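Local atomic coordinates of SM80.1 Vicilin (Solanum melongena, PDB entry 5VF5), a protein that probably serves as a 7S seed storage globulin, a vicilin built from two cupin domains, and binds copper in the crystal. Residues S52-E57 against I109-R114; Q226-S231 against V245-I250; S264-M269 against I344-N349. All blocks are in the same frame, centred on the assembly; numbering follows the deposited sequence.

Interaction 1: residues S52-E57 against I109-R114; sequences SVIELE and IHLLNR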
loop_
_atom_site.group_PDB
_atom_site.type_symbol
_atom_site.label_atom_id
_atom_site.label_comp_id
_atom_site.label_asym_id
_atom_site.label_seq_id
_atom_site.Cartn_x
_atom_site.Cartn_y
_atom_site.Cartn_z
ATOM N N SER A 52 -2.124 1.999 5.687
ATOM C CA SER A 52 -2.718 3.300 6.009
ATOM C C SER A 52 -2.649 4.218 4.800
ATOM O O SER A 52 -1.972 3.924 3.795
ATOM C CB SER A 52 -1.990 3.921 7.217
ATOM O OG SER A 52 -0.603 4.093 6.938
ATOM N N VAL A 53 -3.315 5.342 4.932
ATOM C CA VAL A 53 -3.310 6.393 3.931
ATOM C C VAL A 53 -3.003 7.720 4.634
ATOM O O VAL A 53 -3.499 7.963 5.720
ATOM C CB VAL A 53 -4.635 6.474 3.112
ATOM C CG1 VAL A 53 -4.670 7.703 2.206
ATOM C CG2 VAL A 53 -4.825 5.226 2.275
ATOM N N ILE A 54 -2.112 8.513 4.019
ATOM C CA ILE A 54 -1.868 9.888 4.402
ATOM C C ILE A 54 -2.353 10.763 3.264
ATOM O O ILE A 54 -1.957 10.562 2.113
ATOM C CB ILE A 54 -0.365 10.162 4.646
ATOM C CG1 ILE A 54 0.192 9.210 5.709
ATOM C CG2 ILE A 54 -0.177 11.633 5.017
ATOM C CD1 ILE A 54 1.696 9.245 5.873
ATOM N N GLU A 55 -3.156 11.768 3.591
ATOM C CA GLU A 55 -3.678 12.743 2.646
ATOM C C GLU A 55 -3.321 14.131 3.145
ATOM O O GLU A 55 -3.568 14.446 4.314
ATOM C CB GLU A 55 -5.196 12.680 2.616
ATOM C CG GLU A 55 -5.752 11.406 2.119
ATOM C CD GLU A 55 -7.274 11.421 2.057
ATOM O OE1 GLU A 55 -7.953 12.219 2.767
ATOM O OE2 GLU A 55 -7.790 10.563 1.334
ATOM N N LEU A 56 -2.671 14.927 2.300
ATOM C CA LEU A 56 -2.383 16.327 2.617
ATOM C C LEU A 56 -3.140 17.185 1.590
ATOM O O LEU A 56 -2.935 17.056 0.382
ATOM C CB LEU A 56 -0.872 16.647 2.570
ATOM C CG LEU A 56 -0.138 16.572 3.918
ATOM C CD1 LEU A 56 -0.136 15.162 4.445
ATOM C CD2 LEU A 56 1.280 17.128 3.833
ATOM N N GLU A 57 -3.928 18.115 2.095
ATOM C CA GLU A 57 -4.502 19.161 1.242
ATOM C C GLU A 57 -3.410 20.037 0.652
ATOM O O GLU A 57 -2.278 20.053 1.127
ATOM C CB GLU A 57 -5.436 20.020 2.089
ATOM C CG GLU A 57 -6.701 19.320 2.609
ATOM C CD GLU A 57 -7.784 19.090 1.584
ATOM O OE1 GLU A 57 -7.613 19.478 0.416
ATOM O OE2 GLU A 57 -8.818 18.506 1.978
ATOM N N ILE A 109 9.854 12.320 10.862
ATOM C CA ILE A 109 9.509 12.877 9.591
ATOM C C ILE A 109 8.504 14.019 9.701
ATOM O O ILE A 109 7.689 14.075 10.631
ATOM C CB ILE A 109 8.965 11.834 8.613
ATOM C CG1 ILE A 109 7.599 11.329 9.004
ATOM C CG2 ILE A 109 9.948 10.690 8.412
ATOM C CD1 ILE A 109 6.888 10.605 7.885
ATOM N N HIS A 110 8.567 14.925 8.726
ATOM C CA HIS A 110 7.505 15.853 8.460
ATOM C C HIS A 110 7.211 15.891 6.981
ATOM O O HIS A 110 8.088 15.495 6.159
ATOM C CB HIS A 110 7.735 17.235 9.122
ATOM C CG HIS A 110 8.967 17.962 8.695
ATOM N ND1 HIS A 110 9.006 18.705 7.543
ATOM C CD2 HIS A 110 10.142 18.166 9.329
ATOM C CE1 HIS A 110 10.180 19.313 7.469
ATOM N NE2 HIS A 110 10.889 19.009 8.538
ATOM N N LEU A 111 6.004 16.319 6.617
ATOM C CA LEU A 111 5.566 16.295 5.213
ATOM C C LEU A 111 5.012 17.651 4.837
ATOM O O LEU A 111 4.364 18.307 5.661
ATOM C CB LEU A 111 4.476 15.248 5.012
ATOM C CG LEU A 111 4.822 13.776 5.220
ATOM C CD1 LEU A 111 3.558 12.937 5.185
ATOM C CD2 LEU A 111 5.813 13.278 4.190
ATOM N N LEU A 112 5.240 18.023 3.582
ATOM C CA LEU A 112 4.791 19.296 3.053
ATOM C C LEU A 112 4.175 19.089 1.683
ATOM O O LEU A 112 4.829 18.535 0.794
ATOM C CB LEU A 112 6.003 20.241 2.928
ATOM C CG LEU A 112 5.794 21.600 2.286
ATOM C CD1 LEU A 112 4.852 22.418 3.159
ATOM C CD2 LEU A 112 7.142 22.270 2.096
ATOM N N ASN A 113 2.967 19.585 1.480
ATOM C CA ASN A 113 2.383 19.640 0.152
ATOM C C ASN A 113 2.464 21.119 -0.239
ATOM O O ASN A 113 1.739 21.931 0.305
ATOM C CB ASN A 113 0.938 19.135 0.155
ATOM C CG ASN A 113 0.296 19.170 -1.241
ATOM O OD1 ASN A 113 0.957 19.558 -2.216
ATOM N ND2 ASN A 113 -0.964 18.738 -1.349
ATOM N N ARG A 114 3.339 21.413 -1.210
ATOM C CA ARG A 114 3.613 22.757 -1.673
ATOM C C ARG A 114 2.649 23.185 -2.761
ATOM O O ARG A 114 2.636 24.355 -3.140
ATOM C CB ARG A 114 5.044 22.831 -2.278
ATOM C CG ARG A 114 6.099 21.978 -1.573
ATOM C CD ARG A 114 7.487 22.198 -2.163
ATOM N NE ARG A 114 7.735 21.415 -3.393
ATOM C CZ ARG A 114 8.885 21.430 -4.053
ATOM N NH1 ARG A 114 9.908 22.182 -3.618
ATOM N NH2 ARG A 114 9.034 20.691 -5.144
#
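Leu56 sends its CD2 methyl over Leu111, 3.8 Å from Leu111 O and 3.9 Å from Leu111 CB. This is packing between the two sheets of the first cupin beta-barrel: strands 49-56 and 108-113 belong to different sheets, and the axes of segments 52-56 and 109-113 pass 8.3 Å apart, at 47°, too far apart for backbone pairing. One pair further along, Ile54 and Leu111 cross at about a right angle, and Ile54 CG2 lies 4.0 Å from Leu111 CD1. The CG2 branch of Ile54, anti to the backbone N, is the one that comes closest to Leu111. Phe30 of strand 28-32 packs on Ile54, and Ile82 of strand 79-85 on Leu111, extending the apolar layer on both sheets.

Where strand 49-56 ends, packing gives way to polar closure. Asn113 has CG anti to its backbone N (chi1 -180°), and its amide nitrogen meets consecutive carbonyls of the other segment. Glu118 O also accepts from ND2, while OD1 takes the N-H of Asp115, so both ends of the buried amide are engaged. Asn113 ND2 donates to Leu56 O at 3.1 Å, from 53° above the carbonyl plane, and more weakly to Glu57 O.

Interaction 2: residues Q226-S231 against V245-I250; sequences QFIEAS and VAFMNI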
loop_
_atom_site.group_PDB
_atom_site.type_symbol
_atom_site.label_atom_id
_atom_site.label_comp_id
_atom_site.label_asym_id
_atom_site.label_seq_id
_atom_site.Cartn_x
_atom_site.Cartn_y
_atom_site.Cartn_z
ATOM N N GLN A 226 -1.308 -3.387 -17.544
ATOM C CA GLN A 226 0.109 -3.332 -17.246
ATOM C C GLN A 226 0.350 -3.793 -15.800
ATOM O O GLN A 226 -0.429 -3.417 -14.915
ATOM C CB GLN A 226 0.588 -1.880 -17.401
ATOM C CG GLN A 226 0.346 -1.266 -18.790
ATOM C CD GLN A 226 -1.033 -0.636 -18.932
ATOM O OE1 GLN A 226 -1.506 0.026 -18.028
ATOM N NE2 GLN A 226 -1.685 -0.854 -20.073
ATOM N N PHE A 227 1.421 -4.541 -15.577
ATOM C CA PHE A 227 1.873 -4.867 -14.230
ATOM C C PHE A 227 3.352 -4.555 -14.140
ATOM O O PHE A 227 4.130 -5.043 -14.964
ATOM C CB PHE A 227 1.659 -6.346 -13.963
ATOM C CG PHE A 227 2.080 -6.764 -12.605
ATOM C CD1 PHE A 227 1.191 -6.686 -11.542
ATOM C CD2 PHE A 227 3.346 -7.269 -12.375
ATOM C CE1 PHE A 227 1.604 -7.071 -10.277
ATOM C CE2 PHE A 227 3.755 -7.650 -11.114
ATOM C CZ PHE A 227 2.866 -7.570 -10.051
ATOM N N ILE A 228 3.760 -3.795 -13.130
ATOM C CA ILE A 228 5.179 -3.746 -12.794
ATOM C C ILE A 228 5.355 -3.713 -11.310
ATOM O O ILE A 228 4.434 -3.305 -10.567
ATOM C CB ILE A 228 5.945 -2.651 -13.478
ATOM C CG1 ILE A 228 7.491 -2.929 -13.478
ATOM C CG2 ILE A 228 5.588 -1.317 -12.845
ATOM C CD1 ILE A 228 8.320 -1.947 -14.291
ATOM N N GLU A 229 6.482 -4.253 -10.883
ATOM C CA GLU A 229 6.725 -4.446 -9.502
ATOM C C GLU A 229 8.144 -4.116 -9.131
ATOM O O GLU A 229 9.086 -4.402 -9.867
ATOM C CB GLU A 229 6.441 -5.909 -9.235
ATOM C CG GLU A 229 6.808 -6.426 -7.908
ATOM C CD GLU A 229 6.478 -7.879 -7.811
ATOM O OE1 GLU A 229 5.353 -8.136 -7.463
ATOM O OE2 GLU A 229 7.353 -8.736 -8.074
ATOM N N ALA A 230 8.274 -3.522 -7.956
ATOM C CA ALA A 230 9.525 -3.360 -7.271
ATOM C C ALA A 230 9.666 -4.528 -6.302
ATOM O O ALA A 230 8.936 -4.604 -5.310
ATOM C CB ALA A 230 9.538 -2.024 -6.540
ATOM N N SER A 231 10.588 -5.433 -6.625
ATOM C CA SER A 231 10.840 -6.654 -5.867
ATOM C C SER A 231 12.053 -6.490 -4.987
ATOM O O SER A 231 12.983 -5.730 -5.336
ATOM C CB SER A 231 11.146 -7.829 -6.807
ATOM O OG SER A 231 12.431 -7.674 -7.436
ATOM N N VAL A 245 6.400 -3.864 -3.955
ATOM C CA VAL A 245 5.381 -2.877 -4.292
ATOM C C VAL A 245 5.004 -3.085 -5.745
ATOM O O VAL A 245 5.860 -2.970 -6.623
ATOM C CB VAL A 245 5.821 -1.416 -4.069
ATOM C CG1 VAL A 245 4.694 -0.489 -4.426
ATOM C CG2 VAL A 245 6.357 -1.236 -2.661
ATOM N N ALA A 246 3.744 -3.398 -5.993
ATOM C CA ALA A 246 3.255 -3.734 -7.296
ATOM C C ALA A 246 2.289 -2.622 -7.726
ATOM O O ALA A 246 1.483 -2.100 -6.943
ATOM C CB ALA A 246 2.557 -5.076 -7.305
ATOM N N PHE A 247 2.332 -2.318 -9.009
ATOM C CA PHE A 247 1.430 -1.388 -9.651
ATOM C C PHE A 247 0.706 -2.109 -10.785
ATOM O O PHE A 247 1.356 -2.637 -11.693
ATOM C CB PHE A 247 2.239 -0.229 -10.232
ATOM C CG PHE A 247 3.077 0.495 -9.211
ATOM C CD1 PHE A 247 4.339 0.047 -8.870
ATOM C CD2 PHE A 247 2.550 1.599 -8.549
ATOM C CE1 PHE A 247 5.104 0.733 -7.939
ATOM C CE2 PHE A 247 3.314 2.320 -7.631
ATOM C CZ PHE A 247 4.587 1.855 -7.300
ATOM N N MET A 248 -0.619 -2.186 -10.701
ATOM C CA MET A 248 -1.392 -2.860 -11.742
ATOM C C MET A 248 -2.413 -1.889 -12.256
ATOM O O MET A 248 -3.145 -1.287 -11.478
ATOM C CB MET A 248 -2.042 -4.155 -11.241
ATOM C CG MET A 248 -2.788 -4.921 -12.318
ATOM S SD MET A 248 -3.083 -6.623 -11.851
ATOM C CE MET A 248 -4.411 -6.312 -10.720
ATOM N N ASN A 249 -2.462 -1.778 -13.580
ATOM C CA ASN A 249 -3.458 -1.008 -14.263
ATOM C C ASN A 249 -4.179 -1.905 -15.255
ATOM O O ASN A 249 -3.535 -2.592 -16.055
ATOM C CB ASN A 249 -2.850 0.185 -15.001
ATOM C CG ASN A 249 -3.928 1.124 -15.542
ATOM O OD1 ASN A 249 -4.748 1.642 -14.792
ATOM N ND2 ASN A 249 -4.001 1.247 -16.833
ATOM N N ILE A 250 -5.506 -1.903 -15.164
ATOM C CA ILE A 250 -6.361 -2.607 -16.121
ATOM C C ILE A 250 -7.126 -1.517 -16.892
ATOM O O ILE A 250 -7.871 -0.699 -16.300
ATOM C CB ILE A 250 -7.321 -3.577 -15.419
ATOM C CG1 ILE A 250 -6.538 -4.558 -14.521
ATOM C CG2 ILE A 250 -8.144 -4.330 -16.457
ATOM C CD1 ILE A 250 -7.389 -5.511 -13.764
#
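The Phe227 ring has Met248 CB at its edge, 4.1 Å from CD1, while Ala246 CB approaches obliquely, 3.7 Å from CE1. Phe227, Met248 and Ala246 project from the same face of the sheet; with CG anti to the backbone N, the Phe227 ring sits beside both partners. Phe247 lies on the other face, and the edge of its ring meets Ile228 O in the ring plane, 3.8 Å from CD1. Two further flat groups, the amides of Gln226 and Asn249, lie side by side pointing the same way, their planes 29° apart. Asn249 ND2 donates to Gln226 OE1 at 3.0 Å, in the carbonyl plane of the acceptor and close to the donor's own amide plane. The bend of Gln226 at chi2 (87°) turns CD, which carries OE1, back toward the neighbouring strand, and Asn249 OD1 has a separate partner in Asn336 ND2.

The backbones run antiparallel. Gln226 with Asn249, Ile228 with Phe247 and Ala230 with Val245 are hydrogen-bonded pairs, each bonded in both directions. The straightest of these bonds, Phe247 N to Ile228 O, is 2.8 Å long with an N-H...O angle of 171°. Between them, Phe227 with Met248 and Glu229 with Ala246 are non-hydrogen-bonded pairs, accompanied by CA-H...O contacts to the adjoining residue, such as Glu229 CA to Val245 O at 3.3 Å.

Met248 packs on Phe329 of strand 327-331, in the second barrel's opposing sheet, whereas Val245 and Phe247 touch strand 69-77 of the first domain: an antiparallel strand pair of the second cupin beta-barrel.

Interaction 3: residues S264-M269 against I344-N349; sequences STRVVM and INAMFN. With ACT (acetate ion), chain C.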
loop_
_atom_site.group_PDB
_atom_site.type_symbol
_atom_site.label_atom_id
_atom_site.label_comp_id
_atom_site.label_asym_id
_atom_site.label_seq_id
_atom_site.Cartn_x
_atom_site.Cartn_y
_atom_site.Cartn_z
ATOM N N SER A 264 3.589 -14.972 -2.106
ATOM C CA SER A 264 3.394 -13.682 -1.522
ATOM C C SER A 264 1.931 -13.347 -1.353
ATOM O O SER A 264 1.172 -13.451 -2.290
ATOM C CB SER A 264 4.102 -12.619 -2.359
ATOM O OG SER A 264 3.912 -11.291 -1.865
ATOM N N THR A 265 1.566 -12.961 -0.147
ATOM C CA THR A 265 0.244 -12.399 0.115
ATOM C C THR A 265 0.265 -10.930 -0.292
ATOM O O THR A 265 1.258 -10.218 -0.047
ATOM C CB THR A 265 -0.079 -12.495 1.619
ATOM O OG1 THR A 265 -0.193 -13.865 1.984
ATOM C CG2 THR A 265 -1.362 -11.786 1.991
ATOM N N ARG A 266 -0.799 -10.482 -0.954
ATOM C CA ARG A 266 -0.889 -9.118 -1.467
ATOM C C ARG A 266 -1.943 -8.323 -0.767
ATOM O O ARG A 266 -3.030 -8.820 -0.529
ATOM C CB ARG A 266 -1.124 -9.128 -2.982
ATOM C CG ARG A 266 -0.027 -9.900 -3.755
ATOM C CD ARG A 266 1.145 -8.946 -4.072
ATOM N NE ARG A 266 2.424 -9.535 -3.926
ATOM C CZ ARG A 266 3.418 -9.378 -4.745
ATOM N NH1 ARG A 266 3.245 -8.732 -5.913
ATOM N NH2 ARG A 266 4.573 -9.861 -4.396
ATOM N N VAL A 267 -1.596 -7.096 -0.398
ATOM C CA VAL A 267 -2.553 -6.164 0.177
ATOM C C VAL A 267 -2.765 -5.069 -0.845
ATOM O O VAL A 267 -1.882 -4.214 -1.039
ATOM C CB VAL A 267 -2.074 -5.591 1.526
ATOM C CG1 VAL A 267 -3.147 -4.716 2.114
ATOM C CG2 VAL A 267 -1.720 -6.698 2.521
ATOM N N VAL A 268 -3.887 -5.171 -1.556
ATOM C CA VAL A 268 -4.167 -4.401 -2.768
ATOM C C VAL A 268 -5.065 -3.233 -2.448
ATOM O O VAL A 268 -6.128 -3.460 -1.877
ATOM C CB VAL A 268 -4.853 -5.321 -3.808
ATOM C CG1 VAL A 268 -5.308 -4.547 -5.035
ATOM C CG2 VAL A 268 -3.883 -6.455 -4.148
ATOM N N MET A 269 -4.644 -2.016 -2.729
ATOM C CA MET A 269 -5.571 -0.841 -2.564
ATOM C C MET A 269 -5.836 -0.137 -3.839
ATOM O O MET A 269 -4.981 0.110 -4.712
ATOM C CB MET A 269 -5.087 0.262 -1.629
ATOM C CG MET A 269 -6.149 1.383 -1.409
ATOM S SD MET A 269 -5.627 2.645 -0.267
ATOM C CE MET A 269 -4.368 3.421 -1.225
ATOM N N ILE A 344 3.814 -9.200 0.729
ATOM C CA ILE A 344 4.423 -9.663 1.957
ATOM C C ILE A 344 5.025 -11.043 1.601
ATOM O O ILE A 344 4.447 -11.758 0.750
ATOM C CB ILE A 344 3.332 -9.705 3.065
ATOM C CG1 ILE A 344 2.889 -8.222 3.377
ATOM C CG2 ILE A 344 3.859 -10.424 4.307
ATOM C CD1 ILE A 344 1.622 -8.118 4.179
ATOM N N ASN A 345 6.167 -11.430 2.195
ATOM C CA ASN A 345 6.853 -12.671 1.822
ATOM C C ASN A 345 7.216 -12.626 0.319
ATOM O O ASN A 345 6.993 -13.610 -0.418
ATOM C CB ASN A 345 6.038 -13.944 2.155
ATOM C CG ASN A 345 5.687 -14.048 3.625
ATOM O OD1 ASN A 345 4.501 -14.332 3.967
ATOM N ND2 ASN A 345 6.654 -13.755 4.494
ATOM N N ALA A 346 7.794 -11.497 -0.127
ATOM C CA ALA A 346 7.901 -11.252 -1.554
ATOM C C ALA A 346 9.073 -11.957 -2.265
ATOM O O ALA A 346 8.917 -12.328 -3.436
ATOM C CB ALA A 346 8.009 -9.773 -1.821
ATOM N N MET A 347 10.211 -12.151 -1.593
ATOM C CA MET A 347 11.322 -12.759 -2.276
ATOM C C MET A 347 10.902 -14.143 -2.771
ATOM O O MET A 347 10.287 -14.929 -2.033
ATOM C CB MET A 347 12.541 -12.931 -1.371
ATOM C CG MET A 347 13.753 -13.306 -2.170
ATOM S SD MET A 347 14.562 -11.868 -2.882
ATOM C CE MET A 347 15.550 -11.364 -1.520
ATOM N N PHE A 348 11.276 -14.422 -4.015
ATOM C CA PHE A 348 11.032 -15.705 -4.688
ATOM C C PHE A 348 9.583 -15.857 -5.180
ATOM O O PHE A 348 9.255 -16.897 -5.764
ATOM C CB PHE A 348 11.472 -16.925 -3.832
ATOM C CG PHE A 348 12.848 -16.773 -3.236
ATOM C CD1 PHE A 348 13.908 -16.540 -4.058
ATOM C CD2 PHE A 348 13.048 -16.784 -1.854
ATOM C CE1 PHE A 348 15.209 -16.375 -3.547
ATOM C CE2 PHE A 348 14.324 -16.616 -1.319
ATOM C CZ PHE A 348 15.408 -16.416 -2.179
ATOM N N ASN A 349 8.739 -14.842 -4.953
ATOM C CA ASN A 349 7.371 -14.899 -5.482
ATOM C C ASN A 349 7.349 -14.886 -7.002
ATOM O O ASN A 349 8.080 -14.103 -7.645
ATOM C CB ASN A 349 6.535 -13.737 -4.998
ATOM C CG ASN A 349 5.062 -13.880 -5.407
ATOM O OD1 ASN A 349 4.362 -14.804 -4.942
ATOM N ND2 ASN A 349 4.590 -12.981 -6.307
HETATM C C ACT C . -0.619 -8.700 -7.277
HETATM O O ACT C . 0.639 -8.540 -7.218
HETATM O OXT ACT C . -1.108 -9.852 -7.313
HETATM C CH3 ACT C . -1.584 -7.542 -7.343
HETATM O O HOH W 1 2.333 -15.061 2.093
HETATM O O HOH W 2 6.589 -10.425 -5.861
#
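Arg266 and Asn349 reach toward each other tip to tip, their guanidinium and amide planes 38° apart, with Asn349 ND2 over one guanidinium face, 3.7 Å from NH2. Bends at chi2 and chi3 bring the guanidinium edge round to Ser264, where NE donates to Ser264 OG at 3.1 Å and NH2 to the same oxygen at 3.0 Å, with OG in the guanidinium plane. Ser264 OG, anti to its backbone N, in turn donates to Ile344 O at 2.7 Å from above the carbonyl plane. Ser264 N donates to Asn349 OD1 at 2.9 Å, again from above the plane. Asn349 itself closes a type II beta turn that starts at Ala346.

Next to this polar cluster, Ile344 N makes a nearly straight bond to Thr265 O, and Ile344 CD1 packs 4.0 Å from Val267 CG2. Water 1 joins Thr265 OG1 to Asn345 OD1, and water 2 joins Arg266 NH2 to Asn349 ND2.

Arg266 NH1 forms a salt bridge with Glu229 and donates at 2.9 Å to O of an acetate ion, probably from the crystallisation liquor. In this second cupin domain, the serine hydroxyl thus relays a buried arginine to the carbonyl of Ile344, and Glu229 would be expected to favour the charged guanidinium.

Overall arrangement
All three contacts are largely buried, but they use different means. Interaction 1 joins two sheets of the first cupin domain mainly by apolar side chains, with polar bonds at one end. Interaction 2 is regular pairing inside one sheet of the second domain, and interaction 3 ties a strand of that same sheet to the loop following strand 337-344. Interactions 2 and 3, their centres about 12 Å apart, are joined by a salt bridge as well as by a common sheet: Glu229 OE1 meets Arg266 NH1 at 2.7 Å. Interaction 1 lies about 25 Å from interaction 3 between centres, yet in the conformers given here Val53 CG2 lies 3.7 Å from Met269 SD, an apolar touch between the domains.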